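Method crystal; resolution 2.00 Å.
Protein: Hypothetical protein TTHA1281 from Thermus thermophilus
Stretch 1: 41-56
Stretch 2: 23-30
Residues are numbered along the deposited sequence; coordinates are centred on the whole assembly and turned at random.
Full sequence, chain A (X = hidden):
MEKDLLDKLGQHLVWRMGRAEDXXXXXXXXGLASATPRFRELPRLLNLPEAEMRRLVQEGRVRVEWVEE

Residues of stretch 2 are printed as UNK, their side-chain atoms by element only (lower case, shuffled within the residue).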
# COMPACT_ATOMS: atom_id res chain seq x y z
N GLU A 41 17.19 -5.41 -3.22
CA GLU A 41 18.17 -4.95 -4.20
C GLU A 41 17.93 -3.47 -4.52
O GLU A 41 18.84 -2.75 -4.90
CB GLU A 41 18.05 -5.77 -5.49
CG GLU A 41 18.37 -7.26 -5.37
CD GLU A 41 17.85 -8.05 -6.58
OE1 GLU A 41 17.73 -7.45 -7.68
OE2 GLU A 41 17.57 -9.27 -6.44
N LEU A 42 16.68 -3.02 -4.36
CA LEU A 42 16.30 -1.65 -4.64
C LEU A 42 16.88 -0.63 -3.65
O LEU A 42 17.24 -1.00 -2.51
CB LEU A 42 14.77 -1.55 -4.61
CG LEU A 42 14.05 -2.33 -5.70
CD1 LEU A 42 12.56 -2.31 -5.37
CD2 LEU A 42 14.34 -1.70 -7.07
N PRO A 43 16.98 0.66 -4.07
CA PRO A 43 17.52 1.67 -3.16
C PRO A 43 16.74 1.61 -1.86
O PRO A 43 15.52 1.44 -1.87
CB PRO A 43 17.30 2.98 -3.90
CG PRO A 43 17.35 2.59 -5.32
CD PRO A 43 16.62 1.26 -5.38
N ARG A 44 17.45 1.72 -0.75
CA ARG A 44 16.82 1.67 0.55
C ARG A 44 15.88 2.82 0.89
O ARG A 44 16.17 3.96 0.61
CB ARG A 44 17.88 1.61 1.66
CG ARG A 44 18.65 0.30 1.73
CD ARG A 44 17.72 -0.90 1.76
NE ARG A 44 18.47 -2.16 1.70
CZ ARG A 44 19.22 -2.55 0.67
NH1 ARG A 44 19.33 -1.78 -0.42
NH2 ARG A 44 19.88 -3.70 0.73
N LEU A 45 14.79 2.48 1.55
CA LEU A 45 13.82 3.46 2.05
C LEU A 45 14.03 3.65 3.55
O LEU A 45 14.50 2.74 4.21
CB LEU A 45 12.40 2.98 1.87
CG LEU A 45 12.05 2.74 0.40
CD1 LEU A 45 10.68 2.12 0.29
CD2 LEU A 45 12.14 4.03 -0.36
N LEU A 46 13.63 4.80 4.08
CA LEU A 46 13.79 5.08 5.51
C LEU A 46 12.55 4.88 6.37
O LEU A 46 11.42 5.28 5.97
CB LEU A 46 14.30 6.51 5.69
CG LEU A 46 15.72 6.82 5.19
CD1 LEU A 46 16.00 8.31 5.28
CD2 LEU A 46 16.75 6.01 6.03
N ASN A 47 12.75 4.30 7.56
CA ASN A 47 11.63 4.13 8.50
C ASN A 47 11.15 5.52 8.86
O ASN A 47 11.92 6.50 8.78
CB ASN A 47 12.06 3.46 9.81
CG ASN A 47 12.70 2.11 9.58
OD1 ASN A 47 12.20 1.30 8.80
ND2 ASN A 47 13.83 1.86 10.26
N LEU A 48 9.89 5.65 9.21
CA LEU A 48 9.42 6.96 9.65
C LEU A 48 8.23 6.75 10.58
O LEU A 48 7.57 5.71 10.53
CB LEU A 48 9.06 7.86 8.44
CG LEU A 48 7.76 7.47 7.75
CD1 LEU A 48 7.53 8.39 6.56
CD2 LEU A 48 7.84 6.06 7.29
N PRO A 49 7.97 7.73 11.46
CA PRO A 49 6.84 7.61 12.40
C PRO A 49 5.54 7.46 11.65
O PRO A 49 5.40 7.96 10.52
CB PRO A 49 6.88 8.94 13.18
CG PRO A 49 8.33 9.41 13.07
CD PRO A 49 8.74 8.98 11.67
N GLU A 50 4.58 6.78 12.27
CA GLU A 50 3.29 6.59 11.65
C GLU A 50 2.60 7.95 11.35
O GLU A 50 1.88 8.11 10.35
CB GLU A 50 2.41 5.72 12.57
CG GLU A 50 0.99 5.60 12.12
CD GLU A 50 0.09 6.73 12.62
OE1 GLU A 50 0.47 7.46 13.55
OE2 GLU A 50 -1.02 6.86 12.08
N ALA A 51 2.83 8.94 12.22
CA ALA A 51 2.24 10.29 12.03
C ALA A 51 2.78 10.97 10.78
O ALA A 51 2.05 11.72 10.08
CB ALA A 51 2.53 11.15 13.25
N GLU A 52 4.06 10.72 10.50
CA GLU A 52 4.67 11.29 9.33
C GLU A 52 4.02 10.62 8.11
O GLU A 52 3.79 11.27 7.12
CB GLU A 52 6.19 11.04 9.29
CG GLU A 52 6.85 12.03 8.29
CD GLU A 52 8.35 11.86 8.07
OE1 GLU A 52 9.11 11.49 9.00
OE2 GLU A 52 8.78 12.12 6.92
N MSE A 53 3.80 9.31 8.19
CA MSE A 53 3.17 8.59 7.09
C MSE A 53 1.78 9.14 6.84
O MSE A 53 1.39 9.30 5.70
CB MSE A 53 3.05 7.08 7.38
CG MSE A 53 4.36 6.33 7.40
SE MSE A 53 4.03 4.39 7.48
CE MSE A 53 2.14 4.48 7.06
N ARG A 54 1.04 9.46 7.90
CA ARG A 54 -0.30 9.97 7.69
C ARG A 54 -0.20 11.32 6.96
O ARG A 54 -0.91 11.56 5.99
CB ARG A 54 -1.03 10.11 9.05
CG ARG A 54 -2.30 10.92 8.98
CD ARG A 54 -2.90 11.09 10.40
NE ARG A 54 -4.05 11.98 10.40
CZ ARG A 54 -3.98 13.30 10.60
NH1 ARG A 54 -2.79 13.89 10.81
NH2 ARG A 54 -5.10 14.03 10.59
N ARG A 55 0.69 12.19 7.43
CA ARG A 55 0.89 13.51 6.83
C ARG A 55 1.20 13.41 5.31
O ARG A 55 0.61 14.10 4.48
CB ARG A 55 2.05 14.23 7.54
CG ARG A 55 2.51 15.51 6.80
CD ARG A 55 3.65 16.27 7.49
NE ARG A 55 4.99 15.69 7.31
CZ ARG A 55 5.71 15.75 6.19
NH1 ARG A 55 5.23 16.39 5.12
NH2 ARG A 55 6.91 15.18 6.12
N LEU A 56 2.11 12.52 4.98
CA LEU A 56 2.53 12.35 3.60
C LEU A 56 1.38 11.82 2.72
O LEU A 56 1.20 12.28 1.59
CB LEU A 56 3.77 11.44 3.58
CG LEU A 56 5.06 12.11 4.13
CD1 LEU A 56 6.15 11.07 4.26
CD2 LEU A 56 5.54 13.27 3.18
N UNK A 23 14.05 12.73 -0.80
CA UNK A 23 12.93 13.64 -1.02
C UNK A 23 11.86 13.32 0.01
O UNK A 23 11.77 12.22 0.50
c UNK A 23 11.33 11.97 -4.19
c UNK A 23 12.35 13.51 -2.46
o UNK A 23 10.86 10.86 -4.50
o UNK A 23 11.14 12.99 -4.87
c UNK A 23 12.17 12.08 -2.93
N UNK A 24 11.06 14.32 0.32
CA UNK A 24 10.01 14.17 1.31
C UNK A 24 8.82 13.43 0.67
O UNK A 24 7.76 14.00 0.48
o UNK A 24 9.00 14.71 3.88
o UNK A 24 7.73 16.26 3.02
c UNK A 24 8.72 15.51 2.99
c UNK A 24 9.62 15.56 1.79
N UNK A 25 9.01 12.15 0.35
CA UNK A 25 7.96 11.36 -0.29
C UNK A 25 7.83 9.96 0.33
O UNK A 25 8.85 9.28 0.55
c UNK A 25 7.28 10.31 -2.44
c UNK A 25 8.28 11.22 -1.77
c UNK A 25 8.24 12.63 -2.46
N UNK A 26 6.59 9.54 0.59
CA UNK A 26 6.35 8.20 1.12
C UNK A 26 6.34 7.25 -0.08
O UNK A 26 5.61 7.47 -1.05
c UNK A 26 5.57 6.17 3.39
c UNK A 26 5.00 8.08 1.84
c UNK A 26 4.68 6.60 2.18
c UNK A 26 3.20 6.42 2.51
N UNK A 27 7.17 6.20 -0.04
CA UNK A 27 7.20 5.25 -1.14
C UNK A 27 6.54 3.93 -0.72
O UNK A 27 6.77 3.40 0.38
c UNK A 27 8.71 3.90 -2.67
c UNK A 27 9.31 6.31 -2.15
c UNK A 27 8.67 4.99 -1.61
N UNK A 28 5.63 3.45 -1.55
CA UNK A 28 5.03 2.15 -1.30
C UNK A 28 5.47 1.25 -2.43
O UNK A 28 5.32 1.59 -3.64
c UNK A 28 3.15 3.01 0.06
c UNK A 28 2.87 0.85 -1.27
c UNK A 28 3.51 2.25 -1.24
N UNK A 29 6.09 0.13 -2.08
CA UNK A 29 6.50 -0.79 -3.13
C UNK A 29 5.63 -2.03 -3.02
O UNK A 29 5.40 -2.53 -1.92
c UNK A 29 12.43 0.91 -2.92
c UNK A 29 7.98 -1.17 -2.99
c UNK A 29 10.31 -0.33 -2.90
n UNK A 29 13.12 1.99 -3.29
n UNK A 29 12.98 -0.04 -2.16
n UNK A 29 11.17 0.79 -3.29
c UNK A 29 8.87 0.01 -3.20
N UNK A 30 5.15 -2.51 -4.17
CA UNK A 30 4.30 -3.69 -4.21
C UNK A 30 4.64 -4.64 -5.37
O UNK A 30 4.99 -4.21 -6.47
c UNK A 30 1.94 -4.53 -4.19
c UNK A 30 2.52 -2.59 -5.65
c UNK A 30 2.81 -3.30 -4.30
O HOH W 1 15.42 -1.92 -0.82

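Position 23 carries three carbons in a row, the third bearing two oxygens, which is a carboxylate on a two-methylene arm. It stays out of reach of stretch 1, so the chemistry alone names it: Glu23.

Position 24 has two carbons, the second holding two oxygens, a shorter carboxylate. Its CA-to-CB bond points sideways, yet its end comes nearer and meets the guanidinium of Arg55; this is Asp24. Arg55 NH2 donates to Asp24 OD1 at 3.1 Å and Arg55 NH1 to Asp24 OD2 at 3.3 Å, a two-pronged salt bridge made near the plane of the guanidinium. Glu52 brings a like charge close, OE2 lying 4.0 Å from Asp24 OD1, but Arg55 NH2 also reaches Glu52 OE2 in a long salt bridge of 3.7 Å, so one cation serves both acids.

Position 25 shows one carbon carrying two more, a beta-branched side chain that points away from stretch 1. It is Val25.

At 26 there are four carbons, forked at the second; the CA-to-CB bond points toward stretch 1, and the side chain meets Leu56, Met53 and Leu48. This is Leu26. Its CB lies 4.0 Å from Leu56 CB, and its CD1 sits 4.2 Å from Met53 CG and 4.3 Å from Leu48 CD1. Met53 is a selenomethionine.

Position 27 is again one carbon bearing two, now pointing toward stretch 1, where Leu45 CD2 approaches its CB at 3.8 Å. This is Val27.

Position 28 repeats that three-carbon fork but points away, making no contact: Val28.

Position 29 extends three carbons, a nitrogen, then a carbon with two further nitrogens, a guanidinium reaching the loop. It is Arg29, with the largest covered area in either stretch. Arg29 NH2 and NH1 both donate to Pro43 O, at 2.8 and 3.0 Å, so a single carbonyl oxygen, lying near the plane of the guanidinium at its edge, accepts from both nitrogens. The faces are covered by carbon: Leu45 CD2 is 3.7 Å from Arg29 NH2 over one, and Leu42 CB 3.4 Å from Arg29 NH1 over the opposite. A water donates to Leu42 O at 2.6 Å and accepts a weak bond from Arg29 NH1 at 3.4 Å.

Position 30 has one carbon carrying two, beyond the reach of stretch 1: Val30.

The contact follows a simple plan. Leu26 packs its side chain against Leu56 and Met53 of the helix and against Leu48, in the loop just before the N-cap Pro49, while two arginines, one from each stretch, make the polar links at separate sites. Arg55 answers a carboxylate; Arg29 instead finds a backbone carbonyl at its edge and leucine carbons over its faces, so its N-H groups are paired at the edge while its flat faces lie against carbon.

Stretch 2 (23-30) EDVLVVRV
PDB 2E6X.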